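Local coordinates for xyloglucanase (Paenibacillus pabuli, PDB 2JEQ), which probably hydrolyses the beta-1,4-glucan backbone of xyloglucan, as a glycoside hydrolase of family 5 built on a TIM barrel, at residues W46-Q51 with F374-N379; S307-F312 with K353-P358. All coordinates share one frame; numbering follows the deposited sequence. Where two conformers were deposited one is given.

Interaction 1: W46-Q51 with F374-N379. With BGC (beta-D-glucopyranose), chain B.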
ATOM      1  N   TRP A  46       6.912  -1.204  -6.361  1.00 13.89           N
ATOM      2  CA  TRP A  46       5.951  -1.898  -7.208  1.00 13.55           C
ATOM      3  C   TRP A  46       5.047  -2.797  -6.351  1.00 13.55           C
ATOM      4  O   TRP A  46       5.532  -3.503  -5.490  1.00 14.11           O
ATOM      5  CB  TRP A  46       6.730  -2.700  -8.242  1.00 13.56           C
ATOM      6  CG  TRP A  46       5.922  -3.422  -9.260  1.00 14.63           C
ATOM      7  CD1 TRP A  46       5.391  -2.912 -10.417  1.00 14.87           C
ATOM      8  CD2 TRP A  46       5.555  -4.797  -9.216  1.00 14.43           C
ATOM      9  NE1 TRP A  46       4.701  -3.893 -11.100  1.00 15.76           N
ATOM     10  CE2 TRP A  46       4.803  -5.069 -10.395  1.00 15.26           C
ATOM     11  CE3 TRP A  46       5.812  -5.838  -8.313  1.00 12.40           C
ATOM     12  CZ2 TRP A  46       4.292  -6.344 -10.683  1.00 15.30           C
ATOM     13  CZ3 TRP A  46       5.304  -7.117  -8.597  1.00 14.55           C
ATOM     14  CH2 TRP A  46       4.539  -7.349  -9.773  1.00 14.98           C
ATOM     15  N   ASN A  47       3.734  -2.737  -6.559  1.00 12.85           N
ATOM     16  CA  ASN A  47       2.807  -3.633  -5.837  1.00 12.16           C
ATOM     17  C   ASN A  47       2.604  -4.964  -6.532  1.00 12.08           C
ATOM     18  O   ASN A  47       2.329  -5.008  -7.738  1.00 13.08           O
ATOM     19  CB  ASN A  47       1.445  -2.980  -5.662  1.00 11.08           C
ATOM     20  CG  ASN A  47       1.359  -2.119  -4.424  1.00 12.48           C
ATOM     21  OD1 ASN A  47       1.037  -2.597  -3.310  1.00 12.86           O
ATOM     22  ND2 ASN A  47       1.588  -0.813  -4.611  1.00 15.51           N
ATOM     23  N   LEU A  48       2.691  -6.052  -5.765  1.00 12.72           N
ATOM     24  CA  LEU A  48       2.387  -7.390  -6.252  1.00 11.89           C
ATOM     25  C   LEU A  48       0.877  -7.581  -6.079  1.00 12.45           C
ATOM     26  O   LEU A  48       0.408  -8.380  -5.260  1.00 14.51           O
ATOM     27  CB  LEU A  48       3.206  -8.452  -5.491  1.00 12.78           C
ATOM     28  CG  LEU A  48       3.106  -9.935  -5.853  1.00 11.78           C
ATOM     29  CD1 LEU A  48       3.542 -10.178  -7.316  1.00 12.54           C
ATOM     30  CD2 LEU A  48       3.874 -10.869  -4.872  1.00  9.55           C
ATOM     31  N   GLY A  49       0.113  -6.790  -6.825  1.00 13.29           N
ATOM     32  CA  GLY A  49      -1.327  -6.663  -6.568  1.00 12.47           C
ATOM     33  C   GLY A  49      -2.115  -7.784  -7.181  1.00 12.19           C
ATOM     34  O   GLY A  49      -1.660  -8.405  -8.156  1.00 10.99           O
ATOM     35  N   ASN A  50      -3.334  -8.001  -6.658  1.00 13.63           N
ATOM     36  CA  ASN A  50      -4.159  -9.199  -6.979  1.00 13.66           C
ATOM     37  C   ASN A  50      -3.447 -10.569  -6.867  1.00 14.23           C
ATOM     38  O   ASN A  50      -3.583 -11.473  -7.743  1.00 13.66           O
ATOM     39  CB  ASN A  50      -4.831  -9.054  -8.359  1.00 14.65           C
ATOM     40  CG  ASN A  50      -5.977  -8.066  -8.358  1.00 13.32           C
ATOM     41  OD1 ASN A  50      -6.223  -7.365  -7.368  1.00 13.41           O
ATOM     42  ND2 ASN A  50      -6.681  -7.999  -9.482  1.00 14.71           N
ATOM     43  N   GLN A  51      -2.728 -10.765  -5.761  1.00 14.45           N
ATOM     44  CA  GLN A  51      -2.121 -12.091  -5.489  1.00 14.06           C
ATOM     45  C   GLN A  51      -2.454 -12.546  -4.078  1.00 14.16           C
ATOM     46  O   GLN A  51      -3.534 -13.076  -3.818  1.00 12.90           O
ATOM     47  CB  GLN A  51      -0.607 -12.108  -5.774  1.00 13.74           C
ATOM     48  CG  GLN A  51      -0.216 -11.657  -7.210  1.00 12.79           C
ATOM     49  CD  GLN A  51      -0.038 -12.805  -8.240  1.00 12.60           C
ATOM     50  OE1 GLN A  51       0.639 -12.620  -9.257  1.00 14.27           O
ATOM     51  NE2 GLN A  51      -0.624 -13.981  -7.968  1.00 11.86           N
ATOM     52  N   PHE A 374       3.509  -5.509 -16.422  1.00 14.16           N
ATOM     53  CA  PHE A 374       4.071  -6.783 -16.847  1.00 14.90           C
ATOM     54  C   PHE A 374       2.950  -7.804 -17.156  1.00 15.63           C
ATOM     55  O   PHE A 374       1.856  -7.767 -16.569  1.00 15.23           O
ATOM     56  CB  PHE A 374       5.034  -7.364 -15.791  1.00 13.96           C
ATOM     57  CG  PHE A 374       6.115  -6.390 -15.302  1.00 15.40           C
ATOM     58  CD1 PHE A 374       7.391  -6.372 -15.879  1.00 17.73           C
ATOM     59  CD2 PHE A 374       5.868  -5.545 -14.212  1.00 14.92           C
ATOM     60  CE1 PHE A 374       8.390  -5.499 -15.396  1.00 16.92           C
ATOM     61  CE2 PHE A 374       6.843  -4.680 -13.729  1.00 16.07           C
ATOM     62  CZ  PHE A 374       8.105  -4.657 -14.303  1.00 15.64           C
ATOM     63  N   ASN A 375       3.237  -8.684 -18.105  1.00 15.65           N
ATOM     64  CA  ASN A 375       2.496  -9.911 -18.281  1.00 16.50           C
ATOM     65  C   ASN A 375       3.125 -10.966 -17.349  1.00 16.55           C
ATOM     66  O   ASN A 375       4.305 -11.327 -17.482  1.00 15.79           O
ATOM     67  CB  ASN A 375       2.525 -10.339 -19.758  1.00 17.53           C
ATOM     68  CG  ASN A 375       1.702 -11.587 -20.014  1.00 18.08           C
ATOM     69  OD1 ASN A 375       1.827 -12.558 -19.298  1.00 23.15           O
ATOM     70  ND2 ASN A 375       0.881 -11.570 -21.041  1.00 19.56           N
ATOM     71  N   ARG A 376       2.358 -11.393 -16.357  1.00 15.98           N
ATOM     72  CA  ARG A 376       2.910 -12.273 -15.344  1.00 17.44           C
ATOM     73  C   ARG A 376       2.952 -13.700 -15.875  1.00 18.27           C
ATOM     74  O   ARG A 376       3.752 -14.491 -15.397  1.00 19.54           O
ATOM     75  CB  ARG A 376       2.137 -12.151 -14.018  1.00 17.13           C
ATOM     76  CG  ARG A 376       2.465 -10.826 -13.272  1.00 16.43           C
ATOM     77  CD  ARG A 376       1.502 -10.569 -12.154  1.00 12.10           C
ATOM     78  NE  ARG A 376       1.494  -9.195 -11.663  1.00 12.40           N
ATOM     79  CZ  ARG A 376       0.973  -8.802 -10.501  1.00 14.37           C
ATOM     80  NH1 ARG A 376       0.490  -9.688  -9.653  1.00 15.26           N
ATOM     81  NH2 ARG A 376       0.947  -7.512 -10.175  1.00 15.71           N
ATOM     82  N   SER A 377       2.120 -14.012 -16.878  1.00 19.54           N
ATOM     83  CA  SER A 377       2.156 -15.338 -17.555  1.00 21.54           C
ATOM     84  C   SER A 377       3.420 -15.606 -18.378  1.00 22.10           C
ATOM     85  O   SER A 377       3.963 -16.727 -18.375  1.00 21.49           O
ATOM     86  CB  SER A 377       0.924 -15.528 -18.452  1.00 21.07           C
ATOM     87  OG  SER A 377      -0.199 -15.855 -17.678  1.00 22.82           O
ATOM     88  N   ASN A 378       3.871 -14.592 -19.108  1.00 23.27           N
ATOM     89  CA  ASN A 378       5.070 -14.793 -19.911  0.50 23.52           C
ATOM     90  C   ASN A 378       6.278 -14.050 -19.362  1.00 23.78           C
ATOM     91  O   ASN A 378       7.356 -14.107 -19.927  1.00 24.15           O
ATOM     92  CB  ASN A 378       4.817 -14.532 -21.405  0.50 24.08           C
ATOM     93  CG  ASN A 378       4.407 -13.117 -21.702  0.50 23.99           C
ATOM     94  OD1 ASN A 378       4.744 -12.188 -20.970  0.50 24.58           O
ATOM     95  ND2 ASN A 378       3.690 -12.935 -22.802  0.50 24.42           N
ATOM     96  N   ASN A 379       6.101 -13.406 -18.216  1.00 24.24           N
ATOM     97  CA  ASN A 379       7.204 -12.729 -17.548  1.00 24.50           C
ATOM     98  C   ASN A 379       7.859 -11.658 -18.455  1.00 24.70           C
ATOM     99  O   ASN A 379       9.087 -11.519 -18.496  1.00 24.92           O
ATOM    100  CB  ASN A 379       8.222 -13.767 -17.051  1.00 24.98           C
ATOM    101  CG  ASN A 379       8.791 -13.409 -15.722  1.00 26.45           C
ATOM    102  OD1 ASN A 379       8.052 -13.151 -14.770  1.00 28.03           O
ATOM    103  ND2 ASN A 379      10.106 -13.351 -15.640  1.00 26.53           N
TER
HETATM  104  C2  BGC B   2      -7.823  -4.310  -8.125  1.00 19.52           C
HETATM  105  C3  BGC B   2      -8.996  -4.995  -8.777  1.00 17.70           C
HETATM  106  C4  BGC B   2      -9.674  -5.948  -7.783  1.00 19.65           C
HETATM  107  C5  BGC B   2     -10.018  -5.148  -6.518  1.00 20.22           C
HETATM  108  C6  BGC B   2     -10.743  -5.988  -5.468  1.00 22.02           C
HETATM  109  C1  BGC B   2      -8.284  -3.603  -6.857  1.00 20.43           C
HETATM  110  O2  BGC B   2      -7.252  -3.413  -9.045  1.00 17.76           O
HETATM  111  O3  BGC B   2      -8.438  -5.612  -9.918  1.00 20.45           O
HETATM  112  O4  BGC B   2     -10.902  -6.362  -8.340  1.00 20.91           O
HETATM  113  O5  BGC B   2      -8.855  -4.535  -5.975  1.00 18.85           O
HETATM  114  O6  BGC B   2     -11.665  -5.128  -4.821  1.00 26.90           O
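Arg376 reaches from the hairpin segment 374-379 to the loop that follows strand 45-47, the first strand of the TIM barrel. Two hydrogen bonds leave its NH1: to Gly49 O at 2.9 Å and to Gln51 OE1 at 3.0 Å. One nitrogen thus grips a backbone and a side-chain oxygen. Gln51 OE1 lies in the guanidinium plane, and its amide is nearly coplanar with that group (14°). Gly49 O is tilted from the plane. Asp362 bridges Arg376 and Trp46: its OD1 makes a salt bridge with Arg376 NH2 and its OD2 accepts from Trp46 NE1.

Apolar contacts flank the guanidinium on one face. Trp46 CH2 and Leu48 CD1 lie over it, with Trp46 CH2 3.6 Å from Arg376 NH2. Phe374 and Trp46 form an offset edge-to-face pair, planes at 84°. The edge of Phe374 points to the Trp46 face, with its CE2 3.5 Å from Trp46 NE1.

The buried arginine probably helps to hold the loop that carries Asn50 to the substrate cleft. There Asn50 ND2 donates to O3 of a bound glucose at 3.0 Å, while Asn50 OD1 lies 3.5 Å from its C2.

Interaction 2: S307-F312 with K353-P358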
ATOM      1  N   SER A 307       1.470  18.793   1.556  1.00 24.27           N
ATOM      2  CA  SER A 307       0.863  18.695   2.885  1.00 23.61           C
ATOM      3  C   SER A 307       1.412  17.513   3.693  1.00 23.71           C
ATOM      4  O   SER A 307       1.617  17.639   4.914  1.00 23.93           O
ATOM      5  CB  SER A 307      -0.673  18.709   2.811  1.00 23.44           C
ATOM      6  OG  SER A 307      -1.179  17.499   2.260  1.00 25.39           O
ATOM      7  N   MET A 308       1.702  16.388   3.026  1.00 22.78           N
ATOM      8  CA  MET A 308       2.302  15.213   3.693  1.00 22.29           C
ATOM      9  C   MET A 308       3.737  15.495   4.125  1.00 21.99           C
ATOM     10  O   MET A 308       4.190  15.049   5.187  1.00 21.74           O
ATOM     11  CB  MET A 308       2.300  13.990   2.772  1.00 22.05           C
ATOM     12  CG  MET A 308       0.933  13.451   2.432  1.00 22.36           C
ATOM     13  SD  MET A 308       0.057  12.743   3.849  1.00 24.08           S
ATOM     14  CE  MET A 308       1.029  11.278   4.216  1.00 23.77           C
ATOM     15  N   TYR A 309       4.456  16.252   3.310  1.00 22.26           N
ATOM     16  CA  TYR A 309       5.817  16.666   3.681  1.00 22.48           C
ATOM     17  C   TYR A 309       5.763  17.548   4.933  1.00 22.25           C
ATOM     18  O   TYR A 309       6.465  17.288   5.887  1.00 21.41           O
ATOM     19  CB  TYR A 309       6.495  17.413   2.542  1.00 23.14           C
ATOM     20  CG  TYR A 309       7.853  18.025   2.883  1.00 24.74           C
ATOM     21  CD1 TYR A 309       9.025  17.261   2.803  1.00 27.17           C
ATOM     22  CD2 TYR A 309       7.969  19.365   3.260  1.00 26.06           C
ATOM     23  CE1 TYR A 309      10.275  17.808   3.095  1.00 26.33           C
ATOM     24  CE2 TYR A 309       9.234  19.932   3.557  1.00 26.52           C
ATOM     25  CZ  TYR A 309      10.376  19.132   3.474  1.00 27.09           C
ATOM     26  OH  TYR A 309      11.631  19.660   3.734  1.00 26.33           O
ATOM     27  N   ASP A 310       4.925  18.580   4.889  1.00 23.11           N
ATOM     28  CA  ASP A 310       4.809  19.572   5.965  1.00 24.38           C
ATOM     29  C   ASP A 310       4.423  18.922   7.292  1.00 24.05           C
ATOM     30  O   ASP A 310       5.060  19.188   8.330  1.00 24.32           O
ATOM     31  CB  ASP A 310       3.802  20.669   5.582  1.00 24.30           C
ATOM     32  CG  ASP A 310       4.352  21.635   4.514  1.00 27.26           C
ATOM     33  OD1 ASP A 310       5.552  21.523   4.134  1.00 28.92           O
ATOM     34  OD2 ASP A 310       3.571  22.510   4.050  1.00 29.47           O
ATOM     35  N   LYS A 311       3.407  18.048   7.249  1.00 23.45           N
ATOM     36  CA  LYS A 311       2.897  17.388   8.469  1.00 22.49           C
ATOM     37  C   LYS A 311       3.783  16.273   9.022  1.00 22.39           C
ATOM     38  O   LYS A 311       3.971  16.211  10.223  1.00 22.09           O
ATOM     39  CB  LYS A 311       1.429  16.934   8.304  1.00 22.37           C
ATOM     40  CG  LYS A 311       0.851  16.174   9.489  1.00 22.69           C
ATOM     41  CD  LYS A 311      -0.491  16.724   9.963  1.00 26.20           C
ATOM     42  CE  LYS A 311      -0.344  17.652  11.183  1.00 28.40           C
ATOM     43  NZ  LYS A 311       0.350  18.935  10.818  1.00 30.31           N
ATOM     44  N   PHE A 312       4.380  15.444   8.160  1.00 22.17           N
ATOM     45  CA  PHE A 312       5.083  14.232   8.606  1.00 21.46           C
ATOM     46  C   PHE A 312       6.578  14.156   8.326  1.00 21.84           C
ATOM     47  O   PHE A 312       7.369  13.889   9.247  1.00 20.66           O
ATOM     48  CB  PHE A 312       4.399  12.991   8.040  1.00 21.08           C
ATOM     49  CG  PHE A 312       2.945  12.907   8.378  1.00 22.64           C
ATOM     50  CD1 PHE A 312       2.540  12.702   9.697  1.00 20.06           C
ATOM     51  CD2 PHE A 312       1.976  13.078   7.389  1.00 22.29           C
ATOM     52  CE1 PHE A 312       1.199  12.639  10.016  1.00 21.79           C
ATOM     53  CE2 PHE A 312       0.628  13.006   7.697  1.00 21.76           C
ATOM     54  CZ  PHE A 312       0.235  12.785   9.006  1.00 22.98           C
ATOM     55  N   LYS A 353      10.540  14.649  -4.853  1.00 21.47           N
ATOM     56  CA  LYS A 353      10.774  16.028  -4.429  1.00 22.48           C
ATOM     57  C   LYS A 353      10.500  16.185  -2.926  1.00 22.44           C
ATOM     58  O   LYS A 353      11.311  16.760  -2.210  1.00 23.06           O
ATOM     59  CB  LYS A 353       9.941  16.972  -5.304  1.00 22.25           C
ATOM     60  CG  LYS A 353       9.679  18.388  -4.809  1.00 25.73           C
ATOM     61  CD  LYS A 353       9.632  19.318  -6.012  1.00 27.78           C
ATOM     62  CE  LYS A 353       8.712  20.540  -5.839  1.00 31.50           C
ATOM     63  NZ  LYS A 353       8.677  21.323  -7.160  1.00 30.37           N
ATOM     64  N   TYR A 354       9.406  15.588  -2.448  1.00 22.28           N
ATOM     65  CA  TYR A 354       9.023  15.672  -1.043  1.00 21.92           C
ATOM     66  C   TYR A 354       9.509  14.541  -0.131  1.00 20.89           C
ATOM     67  O   TYR A 354       9.025  14.388   1.000  1.00 21.40           O
ATOM     68  CB  TYR A 354       7.513  15.870  -0.934  1.00 22.59           C
ATOM     69  CG  TYR A 354       7.137  17.255  -1.368  1.00 24.02           C
ATOM     70  CD1 TYR A 354       7.492  18.356  -0.584  1.00 25.07           C
ATOM     71  CD2 TYR A 354       6.481  17.479  -2.572  1.00 24.14           C
ATOM     72  CE1 TYR A 354       7.180  19.621  -0.956  1.00 25.46           C
ATOM     73  CE2 TYR A 354       6.157  18.756  -2.962  1.00 25.61           C
ATOM     74  CZ  TYR A 354       6.518  19.822  -2.145  1.00 24.27           C
ATOM     75  OH  TYR A 354       6.215  21.101  -2.495  1.00 26.15           O
ATOM     76  N   LYS A 355      10.471  13.772  -0.616  1.00 21.31           N
ATOM     77  CA  LYS A 355      11.136  12.727   0.178  1.00 22.06           C
ATOM     78  C   LYS A 355      10.153  11.651   0.643  1.00 21.97           C
ATOM     79  O   LYS A 355      10.166  11.235   1.808  1.00 23.02           O
ATOM     80  CB  LYS A 355      11.900  13.340   1.373  1.00 22.14           C
ATOM     81  CG  LYS A 355      13.132  14.168   0.987  1.00 24.11           C
ATOM     82  CD  LYS A 355      12.742  15.483   0.316  1.00 27.80           C
ATOM     83  CE  LYS A 355      13.867  16.054  -0.539  1.00 29.82           C
ATOM     84  NZ  LYS A 355      14.905  16.630   0.355  1.00 34.82           N
ATOM     85  N   MET A 356       9.281  11.219  -0.263  1.00 21.74           N
ATOM     86  CA  MET A 356       8.386  10.088   0.009  1.00 22.20           C
ATOM     87  C   MET A 356       8.624   8.992  -1.014  1.00 21.43           C
ATOM     88  O   MET A 356       9.199   9.249  -2.087  1.00 21.13           O
ATOM     89  CB  MET A 356       6.908  10.510   0.042  1.00 21.71           C
ATOM     90  CG  MET A 356       6.542  11.664  -0.824  1.00 24.02           C
ATOM     91  SD  MET A 356       5.050  12.594  -0.368  1.00 25.15           S
ATOM     92  CE  MET A 356       5.567  13.289   1.190  1.00 25.75           C
ATOM     93  N   VAL A 357       8.201   7.771  -0.682  1.00 20.84           N
ATOM     94  CA  VAL A 357       8.446   6.614  -1.550  1.00 19.73           C
ATOM     95  C   VAL A 357       7.188   6.382  -2.417  1.00 19.05           C
ATOM     96  O   VAL A 357       6.115   6.086  -1.883  1.00 17.45           O
ATOM     97  CB  VAL A 357       8.790   5.315  -0.751  1.00 19.52           C
ATOM     98  CG1 VAL A 357       9.236   4.200  -1.708  1.00 20.00           C
ATOM     99  CG2 VAL A 357       9.896   5.570   0.322  1.00 21.22           C
ATOM    100  N   PRO A 358       7.334   6.495  -3.751  1.00 17.84           N
ATOM    101  CA  PRO A 358       6.213   6.173  -4.635  1.00 16.82           C
ATOM    102  C   PRO A 358       6.203   4.693  -4.984  1.00 16.06           C
ATOM    103  O   PRO A 358       7.219   4.177  -5.438  1.00 15.27           O
ATOM    104  CB  PRO A 358       6.489   7.013  -5.874  1.00 16.58           C
ATOM    105  CG  PRO A 358       8.040   7.226  -5.883  1.00 16.89           C
ATOM    106  CD  PRO A 358       8.549   6.926  -4.483  1.00 18.11           C
TER
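Tyr309, on helix 298-313, packs against Tyr354, where the chain leaves helix 336-353 on its way to barrel strand 356-360. This joins helix 298-313 to the C-terminal end of helix 336-353 on the outer side of the TIM barrel. The backbones come close here, with Tyr309 CA 5.8 Å from Tyr354 CA.

The Tyr309 side chain can be followed outward. Its CB is 3.4 Å from Tyr354 CD1, with Tyr354 CB a little further off. CG meets the same CD1 at 3.5 Å. CG stands anti to the backbone N (chi1 173°), which carries the ring along the turn after helix 336-353. CD1 then reaches the backbone, 3.4 Å from Tyr354 O, and this oxygen lies near the ring plane, at the edge. CD2, on the other flank, is 4.0 Å from Tyr354 CD1. Further out, CE1 is 4.4 Å from the aliphatic CD of Lys355. The rings of Tyr309 and Tyr354 meet obliquely, their planes 55° apart.

Lys355 has positive phi and is the C-prime residue of a Schellman motif that ends helix 336-353. The turn brings Met356 back toward helix 298-313. The Met356 chain bends at chi3 (66°), which places CE 3.7 Å from Met308 CB and near the backbone of Tyr309. Deeper in, Met308 and Met356 both touch Val319 of the neighbouring barrel strand.

No hydrogen bond crosses between the two segments. The contact is held by apolar and aromatic packing, with methionines on the buried side and tyrosines on the partly exposed side. Its hold therefore depends on how closely these shapes fit rather than on directed polar bonds.

Overall arrangement
Both contacts reach the same eight-stranded parallel barrel. Interaction 1 involves strand 45-47 and interaction 2 strand 356-360, the first and last strands, which are neighbours where the barrel closes. The centres are 28 Å apart, on opposite sides of the chain's centre. The nearest atoms are about 5 Å apart, without touching. Along the chain, 307-312 and 353-358 are nested inside the loop closed by interaction 1. Strand 374-375 follows strand 356-360. Interaction 2 packs helix 298-313 against the turn that leads from helix 336-353 into the last strand. Interaction 1 then ties the chain beyond that strand to the first strand and the loop after it, beside the bound sugars.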